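Local coordinates for sulfur carrier protein CysO (Mycobacterium tuberculosis, PDB 3DWG), which probably serves, in its thiocarboxylated form, as the sulfur donor for the CysM-dependent pathway of cysteine biosynthesis, at residues N60-D65 / T85-V90. Sequence-based numbering, arbitrary orientation.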
loop_
_atom_site.group_PDB
_atom_site.type_symbol
_atom_site.label_atom_id
_atom_site.label_comp_id
_atom_site.label_asym_id
_atom_site.label_seq_id
_atom_site.Cartn_x
_atom_site.Cartn_y
_atom_site.Cartn_z
ATOM N N ASN C 60 8.388 -13.615 25.151
ATOM C CA ASN C 60 6.997 -13.718 24.739
ATOM C C ASN C 60 6.656 -15.158 24.494
ATOM O O ASN C 60 7.444 -15.909 23.910
ATOM C CB ASN C 60 6.752 -12.904 23.442
ATOM C CG ASN C 60 6.874 -11.418 23.674
ATOM O OD1 ASN C 60 6.421 -10.877 24.721
ATOM N ND2 ASN C 60 7.512 -10.714 22.708
ATOM N N ILE C 61 5.506 -15.574 25.008
ATOM C CA ILE C 61 5.034 -16.929 24.756
ATOM C C ILE C 61 3.609 -16.939 24.241
ATOM O O ILE C 61 2.736 -16.204 24.719
ATOM C CB ILE C 61 5.153 -17.820 26.041
ATOM C CG1 ILE C 61 6.593 -17.703 26.563
ATOM C CG2 ILE C 61 4.768 -19.268 25.696
ATOM C CD1 ILE C 61 6.987 -18.648 27.785
ATOM N N TYR C 62 3.367 -17.795 23.239
ATOM C CA TYR C 62 2.079 -17.894 22.582
ATOM C C TYR C 62 1.592 -19.355 22.574
ATOM O O TYR C 62 2.385 -20.256 22.409
ATOM C CB TYR C 62 2.199 -17.378 21.129
ATOM C CG TYR C 62 2.877 -16.034 20.995
ATOM C CD1 TYR C 62 4.254 -15.951 20.963
ATOM C CD2 TYR C 62 2.136 -14.859 20.906
ATOM C CE1 TYR C 62 4.884 -14.757 20.889
ATOM C CE2 TYR C 62 2.781 -13.608 20.822
ATOM C CZ TYR C 62 4.145 -13.599 20.779
ATOM O OH TYR C 62 4.898 -12.437 20.695
ATOM N N VAL C 63 0.310 -19.535 22.858
ATOM C CA VAL C 63 -0.322 -20.865 22.789
ATOM C C VAL C 63 -1.276 -20.742 21.612
ATOM O O VAL C 63 -2.160 -19.869 21.632
ATOM C CB VAL C 63 -1.110 -21.188 24.114
ATOM C CG1 VAL C 63 -1.949 -22.453 23.903
ATOM C CG2 VAL C 63 -0.142 -21.348 25.282
ATOM N N ASN C 64 -1.116 -21.620 20.612
ATOM C CA ASN C 64 -1.887 -21.524 19.335
ATOM C C ASN C 64 -1.969 -20.068 18.806
ATOM O O ASN C 64 -3.038 -19.544 18.465
ATOM C CB ASN C 64 -3.271 -22.103 19.441
ATOM C CG ASN C 64 -3.236 -23.561 19.787
ATOM O OD1 ASN C 64 -2.323 -24.283 19.384
ATOM N ND2 ASN C 64 -4.210 -23.991 20.582
ATOM N N ASP C 65 -0.808 -19.429 18.858
ATOM C CA ASP C 65 -0.626 -18.077 18.335
ATOM C C ASP C 65 -1.157 -16.942 19.199
ATOM O O ASP C 65 -1.017 -15.779 18.834
ATOM C CB ASP C 65 -1.169 -17.972 16.909
ATOM C CG ASP C 65 -0.319 -18.800 15.904
ATOM O OD1 ASP C 65 0.863 -19.087 16.219
ATOM O OD2 ASP C 65 -0.842 -19.149 14.818
ATOM N N THR C 85 4.799 -21.378 21.338
ATOM C CA THR C 85 5.904 -20.670 20.666
ATOM C C THR C 85 6.597 -19.734 21.652
ATOM O O THR C 85 5.929 -18.910 22.272
ATOM C CB THR C 85 5.318 -19.828 19.510
ATOM O OG1 THR C 85 4.527 -20.673 18.659
ATOM C CG2 THR C 85 6.462 -19.117 18.720
ATOM N N ILE C 86 7.902 -19.841 21.795
ATOM C CA ILE C 86 8.661 -18.985 22.674
ATOM C C ILE C 86 9.565 -18.076 21.831
ATOM O O ILE C 86 10.320 -18.588 20.998
ATOM C CB ILE C 86 9.569 -19.878 23.635
ATOM C CG1 ILE C 86 8.632 -20.815 24.419
ATOM C CG2 ILE C 86 10.414 -19.032 24.520
ATOM C CD1 ILE C 86 9.438 -21.768 25.296
ATOM N N LEU C 87 9.501 -16.779 22.074
ATOM C CA LEU C 87 10.340 -15.843 21.256
ATOM C C LEU C 87 10.867 -14.727 22.168
ATOM O O LEU C 87 10.129 -14.250 23.049
ATOM C CB LEU C 87 9.465 -15.171 20.180
ATOM C CG LEU C 87 8.954 -16.070 19.077
ATOM C CD1 LEU C 87 7.916 -15.390 18.227
ATOM C CD2 LEU C 87 10.170 -16.540 18.215
ATOM N N PRO C 88 12.112 -14.296 21.971
ATOM C CA PRO C 88 12.592 -13.093 22.655
ATOM C C PRO C 88 11.928 -11.859 22.029
ATOM O O PRO C 88 11.444 -11.911 20.885
ATOM C CB PRO C 88 14.108 -13.020 22.296
ATOM C CG PRO C 88 14.212 -13.751 21.091
ATOM C CD PRO C 88 13.085 -14.787 20.963
ATOM N N ALA C 89 11.885 -10.804 22.819
ATOM C CA ALA C 89 11.236 -9.546 22.380
ATOM C C ALA C 89 12.058 -8.803 21.331
ATOM O O ALA C 89 13.118 -8.349 21.646
ATOM C CB ALA C 89 11.041 -8.653 23.543
ATOM N N VAL C 90 11.535 -8.805 20.100
ATOM C CA VAL C 90 12.130 -8.077 18.975
ATOM C C VAL C 90 10.997 -7.186 18.411
ATOM O O VAL C 90 9.944 -7.691 17.932
ATOM C CB VAL C 90 12.612 -9.052 17.918
ATOM C CG1 VAL C 90 12.904 -8.303 16.561
ATOM C CG2 VAL C 90 13.852 -9.831 18.420
HETATM O O HOH W 1 8.907 -11.241 20.203
HETATM O O HOH W 2 1.790 -20.969 19.149
#
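Strands 59-63 and 83-88 of this ubiquitin-like (ThiS family) fold run antiparallel in the mixed sheet, the latter being the central strand. Four backbone hydrogen bonds join them here. Asn60 and Leu87 exchange two; that from Asn60 N to Leu87 O, 2.8 Å long, is nearly straight (166°) and runs close to the C=O axis. Tyr62 and Thr85 exchange another two. Between these pairs Ile61 and Ile86 form a non-hydrogen-bonded pair, where Ile61 CA-H points at Thr85 O, 3.3 Å from CA.

The two faces differ in character. On one, the beta-branched Ile61 and Ile86 suit extended backbone and touch through their CG1 atoms at 4.3 Å, Ile61 also packing on Leu55. On the other lie Asn60, Tyr62, Thr85 and Leu87; side chains of another protein pack on Asn60, Tyr62 and Leu87. With Tyr62 CG anti to its own carbonyl carbon (chi1 -49°), the ring turns an edge to Thr85 O, while CE1 meets the branched end of Leu87 at CD1, 4.1 Å away, the two side chains crossing at about a right angle. Its hydroxyl bonds to an acidic side chain of that other protein, so the aromatic residue serves both sheet and interface.

Two waters add polar bridges. Beta-branched Thr85 suits the strand while its OG1 shares one with Asp65 N at the turn; the amide of Asn60 supplies an N-H to the other, which lies 2.7 Å from Pro88 O and can donate to it.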